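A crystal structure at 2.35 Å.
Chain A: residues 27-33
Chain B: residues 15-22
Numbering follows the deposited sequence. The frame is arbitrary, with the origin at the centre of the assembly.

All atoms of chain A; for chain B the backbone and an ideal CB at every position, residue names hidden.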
# COMPACT_ATOMS: atom_id res chain seq x y z
N SER A 27 3.79 1.89 1.86
CA SER A 27 3.03 1.11 0.89
C SER A 27 2.92 1.85 -0.43
O SER A 27 3.20 3.05 -0.51
CB SER A 27 1.64 0.79 1.44
OG SER A 27 0.81 1.93 1.42
N ALA A 28 2.51 1.13 -1.47
CA ALA A 28 2.20 1.75 -2.75
C ALA A 28 0.92 2.57 -2.60
O ALA A 28 -0.02 2.13 -1.93
CB ALA A 28 2.04 0.69 -3.82
N GLY A 29 0.90 3.75 -3.21
CA GLY A 29 -0.26 4.63 -3.11
C GLY A 29 -0.33 5.67 -4.20
O GLY A 29 0.22 5.49 -5.29
N GLU A 30 -1.02 6.77 -3.90
CA GLU A 30 -1.24 7.84 -4.86
C GLU A 30 -0.94 9.20 -4.26
O GLU A 30 -1.33 9.50 -3.13
CB GLU A 30 -2.69 7.81 -5.37
CG GLU A 30 -3.03 6.60 -6.24
CD GLU A 30 -4.49 6.58 -6.67
OE1 GLU A 30 -5.37 6.99 -5.88
OE2 GLU A 30 -4.76 6.15 -7.81
N LEU A 31 -0.24 10.03 -5.03
CA LEU A 31 -0.03 11.43 -4.68
C LEU A 31 -1.08 12.27 -5.38
O LEU A 31 -1.24 12.21 -6.60
CB LEU A 31 1.38 11.88 -5.08
CG LEU A 31 1.80 13.33 -4.80
CD1 LEU A 31 1.91 13.60 -3.30
CD2 LEU A 31 3.11 13.65 -5.50
N HIS A 32 -1.81 13.06 -4.59
CA HIS A 32 -2.86 13.93 -5.12
C HIS A 32 -2.55 15.41 -4.96
O HIS A 32 -2.03 15.84 -3.93
CB HIS A 32 -4.17 13.71 -4.36
CG HIS A 32 -4.77 12.35 -4.54
ND1 HIS A 32 -5.93 12.14 -5.25
CD2 HIS A 32 -4.39 11.14 -4.06
CE1 HIS A 32 -6.24 10.85 -5.21
NE2 HIS A 32 -5.32 10.22 -4.50
N LYS A 33 -2.89 16.20 -5.98
CA LYS A 33 -2.79 17.64 -5.79
C LYS A 33 -4.27 18.02 -5.82
O LYS A 33 -4.87 18.12 -6.90
CB LYS A 33 -2.01 18.42 -6.86
CG LYS A 33 -2.04 19.93 -6.63
CD LYS A 33 -1.58 20.71 -7.85
CE LYS A 33 -1.78 22.22 -7.65
NZ LYS A 33 -0.95 22.77 -6.54
N UNK B 15 2.01 -8.07 -7.56
CA UNK B 15 1.04 -7.08 -8.01
C UNK B 15 0.88 -5.96 -6.98
O UNK B 15 0.71 -6.22 -5.79
CB UNK B 15 -0.31 -7.75 -8.28
N UNK B 16 0.97 -4.75 -7.42
CA UNK B 16 0.68 -3.61 -6.63
C UNK B 16 -0.82 -3.50 -6.42
O UNK B 16 -1.55 -3.50 -7.35
CB UNK B 16 1.25 -2.35 -7.28
N UNK B 17 -1.24 -3.44 -5.18
CA UNK B 17 -2.66 -3.29 -4.83
C UNK B 17 -2.87 -2.00 -4.04
O UNK B 17 -2.27 -1.81 -2.98
CB UNK B 17 -3.15 -4.49 -4.02
N UNK B 18 -3.72 -1.15 -4.56
CA UNK B 18 -4.02 0.13 -3.92
C UNK B 18 -5.45 0.65 -3.95
O UNK B 18 -6.20 0.41 -4.86
CB UNK B 18 -3.13 1.20 -4.57
N UNK B 19 -5.81 1.39 -2.91
CA UNK B 19 -7.10 2.04 -2.84
C UNK B 19 -7.05 3.36 -3.62
O UNK B 19 -6.15 4.18 -3.42
CB UNK B 19 -7.51 2.28 -1.38
N UNK B 20 -8.02 3.54 -4.51
CA UNK B 20 -8.20 4.79 -5.24
C UNK B 20 -9.44 5.48 -4.67
O UNK B 20 -10.11 4.93 -3.80
CB UNK B 20 -8.34 4.55 -6.74
N UNK B 21 -9.76 6.68 -5.10
CA UNK B 21 -10.92 7.37 -4.62
C UNK B 21 -12.21 6.68 -5.06
O UNK B 21 -13.17 6.74 -4.38
CB UNK B 21 -10.90 8.82 -5.10
N UNK B 22 -12.19 5.96 -6.16
CA UNK B 22 -13.38 5.27 -6.67
C UNK B 22 -13.44 3.80 -6.25
O UNK B 22 -14.54 3.25 -6.09
CB UNK B 22 -13.42 5.36 -8.20

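Position 15 lies beyond the reach of chain A: nothing of that stretch comes within 5.5 Å of its ideal CB, so the contact sets no rule. The deposited residue is Ser15(B), whose OG finds its partner elsewhere in the structure.

At position 16 the CA-to-CB bond runs sideways, and the ideal CB sits 4.7 Å from CB of Ala28(A). A small methyl leaves room for a chain to pass over it, so either an aliphatic residue or a long polar one with a carbon stem would suit. Glu16(B) is the latter. Its CG packs 3.5 Å from CB of Ala28(A), while water 1, 2.7 Å from OE1 of Glu16(B) and 3.2 Å from O of Gly29(A), is placed to donate to either, though it has more acceptors in reach than protons.

Position 17 has extended angles. The CA-to-CB bond points away from chain A, the contact leaves its identity free, and Ile17(B) makes no contact with chain A.

Position 18 is the most informative. Its CB points toward chain A, 4.2 Å from O of Ala28(A) and 4.7 Å from CA of Gly29(A). The ideal CB thus looks onto the Ala28(A)-Gly29(A) backbone, with the carboxylate of Glu30(A) further on. A long, flexible chain fits, preferably with a positive end, though a neutral one could also pack here. Lys18(B) lays CD 3.8 Å from CG of Glu30(A). Its NZ stands 4.4 Å from OE2 of Glu30(A), beyond salt-bridge range, and makes a long salt bridge of 3.8 Å to OE1 of Glu16(B).

Position 19 points sideways with no chain A atom near its ideal CB, so many residues would do. The side chain of Glu19(B) makes no close contact with chain A.

At position 20 the ideal CB is 3.9 Å from OE1 of Glu30(A), which favours a compact residue, polar or not. Thr20(B), with chi1 in p, brings CG2 to 3.3 Å from OE2 of Glu30(A), so a methyl, rather than a donor, meets the acid.

At position 21 the CA-to-CB bond runs sideways, and the ideal CB is 5.1 Å from CE1 of His32(A); a longer polar or acidic chain could reach the ring. Glu21(B) does so, with OE2 3.3 Å from CE1 of His32(A). Its backbone N donates to water 2 at 3.2 Å, which in turn donates to OE1 of Glu30(A) at 2.8 Å.

Position 22 is out of reach and unconstrained by this contact; it is Thr22(B).

Chain B, residues 15-22: SEIKETET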
# COMPACT_ATOMS: atom_id res chain seq x y z
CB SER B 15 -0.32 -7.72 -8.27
OG SER B 15 -0.26 -8.63 -9.36
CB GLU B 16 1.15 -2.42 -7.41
CG GLU B 16 1.44 -1.23 -6.67
CD GLU B 16 2.03 -0.16 -7.56
OE1 GLU B 16 1.27 0.68 -7.99
OE2 GLU B 16 3.24 -0.15 -7.83
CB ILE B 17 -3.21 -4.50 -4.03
CG1 ILE B 17 -2.85 -5.83 -4.72
CG2 ILE B 17 -4.73 -4.38 -3.85
CD1 ILE B 17 -2.94 -7.05 -3.82
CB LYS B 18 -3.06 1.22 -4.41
CG LYS B 18 -3.31 1.70 -5.77
CD LYS B 18 -2.49 2.86 -6.06
CE LYS B 18 -1.40 2.51 -6.98
NZ LYS B 18 -1.39 3.41 -8.14
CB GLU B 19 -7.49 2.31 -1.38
CG GLU B 19 -8.85 2.98 -1.20
CD GLU B 19 -9.04 3.60 0.18
OE1 GLU B 19 -8.15 3.46 1.04
OE2 GLU B 19 -10.10 4.24 0.40
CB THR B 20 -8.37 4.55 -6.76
OG1 THR B 20 -9.52 3.73 -6.99
CG2 THR B 20 -7.13 3.85 -7.33
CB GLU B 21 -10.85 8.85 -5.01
CG GLU B 21 -10.58 9.80 -3.80
CD GLU B 21 -9.65 11.03 -4.04
OE1 GLU B 21 -9.76 11.75 -5.05
OE2 GLU B 21 -8.84 11.31 -3.15
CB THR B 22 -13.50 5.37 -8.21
OG1 THR B 22 -12.29 4.92 -8.82
CG2 THR B 22 -13.77 6.81 -8.64
O HOH W 1 1.55 3.29 -7.19
O HOH W 2 -7.65 8.16 -7.02
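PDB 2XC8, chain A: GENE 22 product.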